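Local coordinates for protein acetaldehyde dehydrogenase (Acetylating) (PDB 5J78) that probably catalyses the NAD-dependent, coenzyme A-acylating interconversion of acetaldehyde and acetyl-CoA, at residues Gly242-Ile254 against Ser275-Val289. Sequence-based numbering, arbitrary orientation. Where two conformers were deposited one is given.
Sequences GNVPVYIHESANI and SEQALLVDESIKEKV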
ATOM      1  N   GLY A 242     -15.703 -14.260 -20.274  1.00 20.13           N
ATOM      2  CA  GLY A 242     -15.848 -15.025 -21.497  1.00 19.88           C
ATOM      3  C   GLY A 242     -15.708 -14.164 -22.739  1.00 17.65           C
ATOM      4  O   GLY A 242     -15.874 -12.947 -22.694  1.00 18.00           O
ATOM      5  N   ASN A 243     -15.377 -14.796 -23.853  1.00 19.81           N
ATOM      6  CA  ASN A 243     -15.477 -14.158 -25.152  1.00 18.99           C
ATOM      7  C   ASN A 243     -15.598 -15.273 -26.149  1.00 23.46           C
ATOM      8  O   ASN A 243     -14.694 -15.508 -26.939  1.00 18.65           O
ATOM      9  CB  ASN A 243     -14.279 -13.277 -25.473  1.00 14.07           C
ATOM     10  CG  ASN A 243     -14.491 -12.475 -26.756  1.00 28.41           C
ATOM     11  OD1 ASN A 243     -15.619 -12.187 -27.110  1.00 20.27           O
ATOM     12  ND2 ASN A 243     -13.417 -12.123 -27.450  1.00 21.56           N
ATOM     13  N   VAL A 244     -16.737 -15.953 -26.085  1.00 22.13           N
ATOM     14  CA  VAL A 244     -16.871 -17.305 -26.619  1.00 21.16           C
ATOM     15  C   VAL A 244     -16.978 -17.375 -28.142  1.00 21.25           C
ATOM     16  O   VAL A 244     -17.932 -16.857 -28.721  1.00 22.68           O
ATOM     17  CB  VAL A 244     -18.094 -17.987 -26.034  1.00 21.89           C
ATOM     18  CG1 VAL A 244     -18.278 -19.392 -26.633  1.00 26.17           C
ATOM     19  CG2 VAL A 244     -17.985 -18.042 -24.515  1.00 18.22           C
ATOM     20  N   PRO A 245     -15.998 -18.034 -28.787  1.00 23.77           N
ATOM     21  CA  PRO A 245     -16.076 -18.274 -30.226  1.00 19.05           C
ATOM     22  C   PRO A 245     -16.757 -19.594 -30.507  1.00 21.89           C
ATOM     23  O   PRO A 245     -16.516 -20.552 -29.770  1.00 17.79           O
ATOM     24  CB  PRO A 245     -14.610 -18.296 -30.649  1.00 24.42           C
ATOM     25  CG  PRO A 245     -13.914 -18.914 -29.453  1.00 25.09           C
ATOM     26  CD  PRO A 245     -14.668 -18.398 -28.245  1.00 28.19           C
ATOM     27  N   VAL A 246     -17.594 -19.645 -31.542  1.00 19.13           N
ATOM     28  CA  VAL A 246     -18.288 -20.874 -31.900  1.00 22.04           C
ATOM     29  C   VAL A 246     -18.070 -21.180 -33.376  1.00 26.40           C
ATOM     30  O   VAL A 246     -18.312 -20.339 -34.250  1.00 26.85           O
ATOM     31  CB  VAL A 246     -19.803 -20.793 -31.583  1.00 23.95           C
ATOM     32  CG1 VAL A 246     -20.516 -22.092 -31.967  1.00 22.80           C
ATOM     33  CG2 VAL A 246     -20.003 -20.529 -30.126  1.00 25.65           C
ATOM     34  N   TYR A 247     -17.595 -22.396 -33.630  1.00 24.32           N
ATOM     35  CA  TYR A 247     -17.277 -22.880 -34.987  1.00 22.54           C
ATOM     36  C   TYR A 247     -18.451 -23.662 -35.554  1.00 23.77           C
ATOM     37  O   TYR A 247     -18.898 -24.628 -34.935  1.00 25.52           O
ATOM     38  CB  TYR A 247     -16.022 -23.760 -34.939  1.00 28.40           C
ATOM     39  CG  TYR A 247     -15.565 -24.384 -36.242  1.00 35.42           C
ATOM     40  CD1 TYR A 247     -15.637 -23.689 -37.449  1.00 35.34           C
ATOM     41  CD2 TYR A 247     -15.019 -25.671 -36.259  1.00 27.98           C
ATOM     42  CE1 TYR A 247     -15.201 -24.273 -38.645  1.00 28.41           C
ATOM     43  CE2 TYR A 247     -14.581 -26.255 -37.443  1.00 33.19           C
ATOM     44  CZ  TYR A 247     -14.671 -25.548 -38.631  1.00 36.37           C
ATOM     45  OH  TYR A 247     -14.233 -26.128 -39.801  1.00 43.46           O
ATOM     46  N   ILE A 248     -18.967 -23.241 -36.711  1.00 20.72           N
ATOM     47  CA  ILE A 248     -19.950 -24.052 -37.432  1.00 34.21           C
ATOM     48  C   ILE A 248     -19.220 -24.697 -38.604  1.00 23.33           C
ATOM     49  O   ILE A 248     -18.854 -24.038 -39.572  1.00 25.31           O
ATOM     50  CB  ILE A 248     -21.176 -23.247 -37.941  1.00 28.20           C
ATOM     51  CG1 ILE A 248     -21.799 -22.427 -36.806  1.00 30.17           C
ATOM     52  CG2 ILE A 248     -22.234 -24.211 -38.529  1.00 20.09           C
ATOM     53  CD1 ILE A 248     -22.937 -21.488 -37.238  1.00 24.83           C
ATOM     54  N   HIS A 249     -18.992 -25.996 -38.475  1.00 35.47           N
ATOM     55  CA  HIS A 249     -18.294 -26.783 -39.486  1.00 33.53           C
ATOM     56  C   HIS A 249     -19.281 -27.195 -40.586  1.00 36.53           C
ATOM     57  O   HIS A 249     -20.478 -27.335 -40.321  1.00 25.12           O
ATOM     58  CB  HIS A 249     -17.667 -28.005 -38.816  1.00 29.71           C
ATOM     59  CG  HIS A 249     -17.048 -28.982 -39.761  1.00 32.93           C
ATOM     60  ND1 HIS A 249     -17.592 -30.228 -39.994  1.00 31.25           N
ATOM     61  CD2 HIS A 249     -15.916 -28.918 -40.501  1.00 27.81           C
ATOM     62  CE1 HIS A 249     -16.833 -30.879 -40.857  1.00 37.60           C
ATOM     63  NE2 HIS A 249     -15.805 -30.112 -41.171  1.00 31.48           N
ATOM     64  N   GLU A 250     -18.780 -27.400 -41.806  1.00 36.76           N
ATOM     65  CA  GLU A 250     -19.636 -27.723 -42.956  1.00 33.51           C
ATOM     66  C   GLU A 250     -20.523 -28.941 -42.709  1.00 32.32           C
ATOM     67  O   GLU A 250     -21.560 -29.104 -43.352  1.00 37.91           O
ATOM     68  CB  GLU A 250     -18.778 -27.945 -44.202  1.00 35.60           C
ATOM     69  CG  GLU A 250     -18.188 -29.338 -44.327  1.00 35.19           C
ATOM     70  CD  GLU A 250     -17.106 -29.435 -45.403  1.00 50.18           C
ATOM     71  OE1 GLU A 250     -16.734 -30.572 -45.767  1.00 66.05           O
ATOM     72  OE2 GLU A 250     -16.625 -28.383 -45.881  1.00 55.37           O
ATOM     73  N   SER A 251     -20.126 -29.790 -41.767  1.00 32.81           N
ATOM     74  CA  SER A 251     -20.899 -30.994 -41.458  1.00 31.08           C
ATOM     75  C   SER A 251     -22.113 -30.731 -40.563  1.00 30.85           C
ATOM     76  O   SER A 251     -22.864 -31.654 -40.268  1.00 35.56           O
ATOM     77  CB  SER A 251     -20.005 -32.037 -40.782  1.00 41.70           C
ATOM     78  OG  SER A 251     -19.513 -31.566 -39.539  1.00 35.87           O
ATOM     79  N   ALA A 252     -22.302 -29.487 -40.122  1.00 29.01           N
ATOM     80  CA  ALA A 252     -23.377 -29.168 -39.166  1.00 25.97           C
ATOM     81  C   ALA A 252     -24.782 -29.246 -39.743  1.00 34.76           C
ATOM     82  O   ALA A 252     -25.015 -28.833 -40.880  1.00 30.11           O
ATOM     83  CB  ALA A 252     -23.168 -27.778 -38.599  1.00 31.35           C
ATOM     84  N   ASN A 253     -25.716 -29.751 -38.938  1.00 21.71           N
ATOM     85  CA  ASN A 253     -27.147 -29.477 -39.132  1.00 34.60           C
ATOM     86  C   ASN A 253     -27.405 -27.965 -38.942  1.00 32.15           C
ATOM     87  O   ASN A 253     -27.545 -27.500 -37.809  1.00 27.32           O
ATOM     88  CB  ASN A 253     -27.975 -30.309 -38.138  1.00 32.19           C
ATOM     89  CG  ASN A 253     -29.491 -30.159 -38.334  1.00 66.09           C
ATOM     90  OD1 ASN A 253     -29.984 -29.139 -38.829  1.00 48.20           O
ATOM     91  ND2 ASN A 253     -30.238 -31.186 -37.919  1.00 65.52           N
ATOM     92  N   ILE A 254     -27.459 -27.209 -40.039  1.00 25.67           N
ATOM     93  CA  ILE A 254     -27.399 -25.743 -39.969  1.00 34.24           C
ATOM     94  C   ILE A 254     -28.620 -25.121 -39.285  1.00 30.16           C
ATOM     95  O   ILE A 254     -28.491 -24.200 -38.473  1.00 29.45           O
ATOM     96  CB  ILE A 254     -27.231 -25.135 -41.378  1.00 31.80           C
ATOM     97  CG1 ILE A 254     -25.863 -25.543 -41.940  1.00 31.30           C
ATOM     98  CG2 ILE A 254     -27.367 -23.596 -41.349  1.00 32.74           C
ATOM     99  CD1 ILE A 254     -25.642 -25.196 -43.385  1.00 25.12           C
ATOM    100  N   SER A 275     -22.062 -16.892 -23.101  1.00 14.47           N
ATOM    101  CA  SER A 275     -22.882 -16.751 -24.295  1.00 16.53           C
ATOM    102  C   SER A 275     -21.993 -16.502 -25.519  1.00 21.06           C
ATOM    103  O   SER A 275     -20.873 -16.002 -25.394  1.00 19.03           O
ATOM    104  CB  SER A 275     -23.897 -15.628 -24.096  1.00 16.06           C
ATOM    105  OG  SER A 275     -23.249 -14.385 -24.008  1.00 21.54           O
ATOM    106  N   GLU A 276     -22.486 -16.880 -26.695  1.00 19.23           N
ATOM    107  CA  GLU A 276     -21.718 -16.768 -27.934  1.00 14.25           C
ATOM    108  C   GLU A 276     -21.367 -15.309 -28.206  1.00 16.01           C
ATOM    109  O   GLU A 276     -22.165 -14.433 -27.904  1.00 23.49           O
ATOM    110  CB  GLU A 276     -22.513 -17.355 -29.091  1.00 17.08           C
ATOM    111  CG  GLU A 276     -22.797 -18.827 -28.950  1.00 20.45           C
ATOM    112  CD  GLU A 276     -24.052 -19.173 -28.151  1.00 20.71           C
ATOM    113  OE1 GLU A 276     -24.588 -18.319 -27.410  1.00 18.47           O
ATOM    114  OE2 GLU A 276     -24.491 -20.341 -28.261  1.00 22.08           O
ATOM    115  N   GLN A 277     -20.170 -15.045 -28.733  1.00 20.04           N
ATOM    116  CA  GLN A 277     -19.767 -13.682 -29.116  1.00 15.72           C
ATOM    117  C   GLN A 277     -19.334 -13.564 -30.582  1.00 19.30           C
ATOM    118  O   GLN A 277     -19.429 -12.488 -31.183  1.00 26.44           O
ATOM    119  CB  GLN A 277     -18.639 -13.193 -28.223  1.00 20.26           C
ATOM    120  CG  GLN A 277     -19.013 -13.157 -26.758  1.00 18.34           C
ATOM    121  CD  GLN A 277     -20.121 -12.166 -26.448  1.00 24.88           C
ATOM    122  OE1 GLN A 277     -20.367 -11.231 -27.213  1.00 20.97           O
ATOM    123  NE2 GLN A 277     -20.780 -12.352 -25.303  1.00 24.22           N
ATOM    124  N   ALA A 278     -18.888 -14.666 -31.166  1.00 18.76           N
ATOM    125  CA  ALA A 278     -18.428 -14.661 -32.547  1.00 18.57           C
ATOM    126  C   ALA A 278     -18.691 -16.022 -33.144  1.00 24.34           C
ATOM    127  O   ALA A 278     -18.478 -17.038 -32.491  1.00 23.98           O
ATOM    128  CB  ALA A 278     -16.944 -14.307 -32.636  1.00 22.06           C
ATOM    129  N   LEU A 279     -19.206 -16.040 -34.369  1.00 23.76           N
ATOM    130  CA  LEU A 279     -19.362 -17.285 -35.097  1.00 19.26           C
ATOM    131  C   LEU A 279     -18.242 -17.378 -36.111  1.00 18.21           C
ATOM    132  O   LEU A 279     -17.892 -16.387 -36.746  1.00 23.79           O
ATOM    133  CB  LEU A 279     -20.713 -17.373 -35.799  1.00 23.90           C
ATOM    134  CG  LEU A 279     -21.963 -17.273 -34.937  1.00 24.33           C
ATOM    135  CD1 LEU A 279     -23.179 -17.451 -35.849  1.00 26.49           C
ATOM    136  CD2 LEU A 279     -21.954 -18.306 -33.829  1.00 19.51           C
ATOM    137  N   LEU A 280     -17.679 -18.574 -36.238  1.00 22.94           N
ATOM    138  CA  LEU A 280     -16.663 -18.877 -37.242  1.00 21.82           C
ATOM    139  C   LEU A 280     -17.303 -19.888 -38.184  1.00 27.04           C
ATOM    140  O   LEU A 280     -17.704 -20.966 -37.740  1.00 28.24           O
ATOM    141  CB  LEU A 280     -15.392 -19.439 -36.593  1.00 28.50           C
ATOM    142  CG  LEU A 280     -15.016 -18.851 -35.232  1.00 26.44           C
ATOM    143  CD1 LEU A 280     -13.831 -19.617 -34.688  1.00 30.60           C
ATOM    144  CD2 LEU A 280     -14.695 -17.364 -35.313  1.00 26.04           C
ATOM    145  N   VAL A 281     -17.439 -19.543 -39.466  1.00 26.06           N
ATOM    146  CA  VAL A 281     -18.256 -20.355 -40.373  1.00 31.20           C
ATOM    147  C   VAL A 281     -17.499 -20.792 -41.626  1.00 27.03           C
ATOM    148  O   VAL A 281     -16.827 -19.990 -42.289  1.00 33.41           O
ATOM    149  CB  VAL A 281     -19.538 -19.583 -40.774  1.00 40.38           C
ATOM    150  CG1 VAL A 281     -20.439 -20.426 -41.662  1.00 31.58           C
ATOM    151  CG2 VAL A 281     -20.290 -19.171 -39.525  1.00 31.55           C
ATOM    152  N   ASP A 282     -17.602 -22.086 -41.925  1.00 28.72           N
ATOM    153  CA  ASP A 282     -16.959 -22.658 -43.103  1.00 39.22           C
ATOM    154  C   ASP A 282     -17.542 -21.959 -44.329  1.00 35.29           C
ATOM    155  O   ASP A 282     -18.752 -21.798 -44.434  1.00 31.31           O
ATOM    156  CB  ASP A 282     -17.183 -24.181 -43.186  1.00 33.33           C
ATOM    157  CG  ASP A 282     -16.095 -24.993 -42.496  1.00 32.69           C
ATOM    158  OD1 ASP A 282     -15.033 -24.434 -42.142  1.00 32.58           O
ATOM    159  OD2 ASP A 282     -16.312 -26.213 -42.335  1.00 27.20           O
ATOM    160  N   GLU A 283     -16.674 -21.517 -45.224  1.00 25.54           N
ATOM    161  CA  GLU A 283     -17.087 -20.773 -46.393  1.00 34.92           C
ATOM    162  C   GLU A 283     -18.102 -21.579 -47.176  1.00 38.33           C
ATOM    163  O   GLU A 283     -19.102 -21.046 -47.639  1.00 31.77           O
ATOM    164  CB  GLU A 283     -15.884 -20.432 -47.259  1.00 33.48           C
ATOM    165  CG  GLU A 283     -16.127 -19.245 -48.174  1.00 59.11           C
ATOM    166  CD  GLU A 283     -14.947 -18.953 -49.076  1.00 68.79           C
ATOM    167  OE1 GLU A 283     -14.170 -19.891 -49.360  1.00 94.44           O
ATOM    168  OE2 GLU A 283     -14.795 -17.786 -49.499  1.00 67.92           O
ATOM    169  N   SER A 284     -17.874 -22.881 -47.258  1.00 35.20           N
ATOM    170  CA  SER A 284     -18.720 -23.752 -48.041  1.00 29.62           C
ATOM    171  C   SER A 284     -20.197 -23.736 -47.638  1.00 47.57           C
ATOM    172  O   SER A 284     -21.039 -24.159 -48.428  1.00 37.67           O
ATOM    173  CB  SER A 284     -18.193 -25.183 -47.958  1.00 39.26           C
ATOM    174  OG  SER A 284     -18.141 -25.629 -46.618  1.00 44.06           O
ATOM    175  N   ILE A 285     -20.515 -23.271 -46.427  1.00 37.07           N
ATOM    176  CA  ILE A 285     -21.910 -23.229 -45.963  1.00 28.11           C
ATOM    177  C   ILE A 285     -22.301 -21.829 -45.488  1.00 24.87           C
ATOM    178  O   ILE A 285     -23.347 -21.639 -44.878  1.00 32.04           O
ATOM    179  CB  ILE A 285     -22.177 -24.231 -44.824  1.00 33.41           C
ATOM    180  CG1 ILE A 285     -21.246 -23.962 -43.624  1.00 32.60           C
ATOM    181  CG2 ILE A 285     -22.028 -25.662 -45.334  1.00 27.70           C
ATOM    182  CD1 ILE A 285     -21.791 -24.457 -42.285  1.00 26.11           C
ATOM    183  N   LYS A 286     -21.457 -20.855 -45.791  1.00 27.88           N
ATOM    184  CA  LYS A 286     -21.700 -19.473 -45.409  1.00 29.34           C
ATOM    185  C   LYS A 286     -23.109 -18.993 -45.814  1.00 44.99           C
ATOM    186  O   LYS A 286     -23.926 -18.620 -44.955  1.00 28.39           O
ATOM    187  CB  LYS A 286     -20.627 -18.593 -46.044  1.00 29.34           C
ATOM    188  CG  LYS A 286     -20.810 -17.097 -45.837  1.00 39.99           C
ATOM    189  CD  LYS A 286     -21.286 -16.421 -47.105  1.00 42.87           C
ATOM    190  CE  LYS A 286     -20.942 -14.925 -47.129  1.00 54.14           C
ATOM    191  NZ  LYS A 286     -21.835 -14.105 -46.267  1.00 57.60           N
ATOM    192  N   GLU A 287     -23.406 -19.042 -47.108  0.59 33.63           N
ATOM    193  CA  GLU A 287     -24.662 -18.508 -47.617  0.59 30.31           C
ATOM    194  C   GLU A 287     -25.875 -19.185 -46.970  0.59 26.17           C
ATOM    195  O   GLU A 287     -26.857 -18.509 -46.653  0.59 28.37           O
ATOM    196  CB  GLU A 287     -24.719 -18.646 -49.149  0.59 32.40           C
ATOM    197  CG  GLU A 287     -26.097 -18.382 -49.738  0.59 27.00           C
ATOM    198  CD  GLU A 287     -26.092 -18.275 -51.266  0.59 34.99           C
ATOM    199  OE1 GLU A 287     -25.007 -18.360 -51.892  0.59 22.91           O
ATOM    200  OE2 GLU A 287     -27.187 -18.097 -51.835  0.59 24.16           O
ATOM    201  N   LYS A 288     -25.818 -20.502 -46.763  1.00 23.46           N
ATOM    202  CA  LYS A 288     -26.915 -21.187 -46.069  1.00 26.11           C
ATOM    203  C   LYS A 288     -27.050 -20.706 -44.616  1.00 32.17           C
ATOM    204  O   LYS A 288     -28.160 -20.566 -44.095  1.00 32.37           O
ATOM    205  CB  LYS A 288     -26.724 -22.700 -46.061  1.00 23.70           C
ATOM    206  CG  LYS A 288     -26.786 -23.396 -47.395  1.00 46.71           C
ATOM    207  CD  LYS A 288     -27.185 -24.858 -47.176  1.00 52.40           C
ATOM    208  CE  LYS A 288     -26.917 -25.730 -48.390  1.00 57.43           C
ATOM    209  NZ  LYS A 288     -25.453 -25.829 -48.649  1.00 55.49           N
ATOM    210  N   VAL A 289     -25.917 -20.452 -43.967  1.00 30.03           N
ATOM    211  CA  VAL A 289     -25.920 -20.092 -42.550  1.00 27.77           C
ATOM    212  C   VAL A 289     -26.520 -18.694 -42.402  1.00 22.78           C
ATOM    213  O   VAL A 289     -27.416 -18.468 -41.578  1.00 30.38           O
ATOM    214  CB  VAL A 289     -24.476 -20.169 -41.943  1.00 29.73           C
ATOM    215  CG1 VAL A 289     -24.418 -19.552 -40.573  1.00 27.47           C
ATOM    216  CG2 VAL A 289     -24.027 -21.613 -41.831  1.00 25.35           C
TER
HETATM  217  O   HOH W   1     -18.945 -14.622 -23.937  1.00 24.31           O
HETATM  218  O   HOH W   2     -14.351 -27.615 -43.433  1.00 41.98           O
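Asp282 grips the 242-254 segment with both carboxylate oxygens. OD1 takes OH of Tyr247 at 3.0 Å on its syn side, and lies at the edge of that ring, whose plane stands 81° from the carboxylate; OD2 accepts the backbone N of Glu250 at 2.8 Å from the anti side, and a water as well, both protein donors lying out of the carboxylate plane. Tyr247 CG lies opposite its own backbone N (chi1 178°), which swings the hydroxyl along the strand to Asp282. With an alanine in place of Asp282, the Tyr247 hydroxyl and the Glu250 amide are likely to lose their acceptor, loosening the His249-Ala252 turn. Strands 244-248 and 276-282 run parallel as central neighbours in the seven-stranded parallel sheet of the aldehyde dehydrogenase catalytic domain, the helix 254-265 making the crossover between them. Leu280 bonds twice to the same neighbouring strand, its N to Val246 O (2.7 Å) and its O from Ile248 N (2.8 Å). Ile248 CD1 meets Val289 CG1 tip to tip at 4.1 Å, while its CG2 touches Ile285 CD1. Ile254 CD1 lies against Ile285 CB (3.9 Å). OD1 of the sulfinic-acid form of cysteine at position 273 accepts Gly242 N.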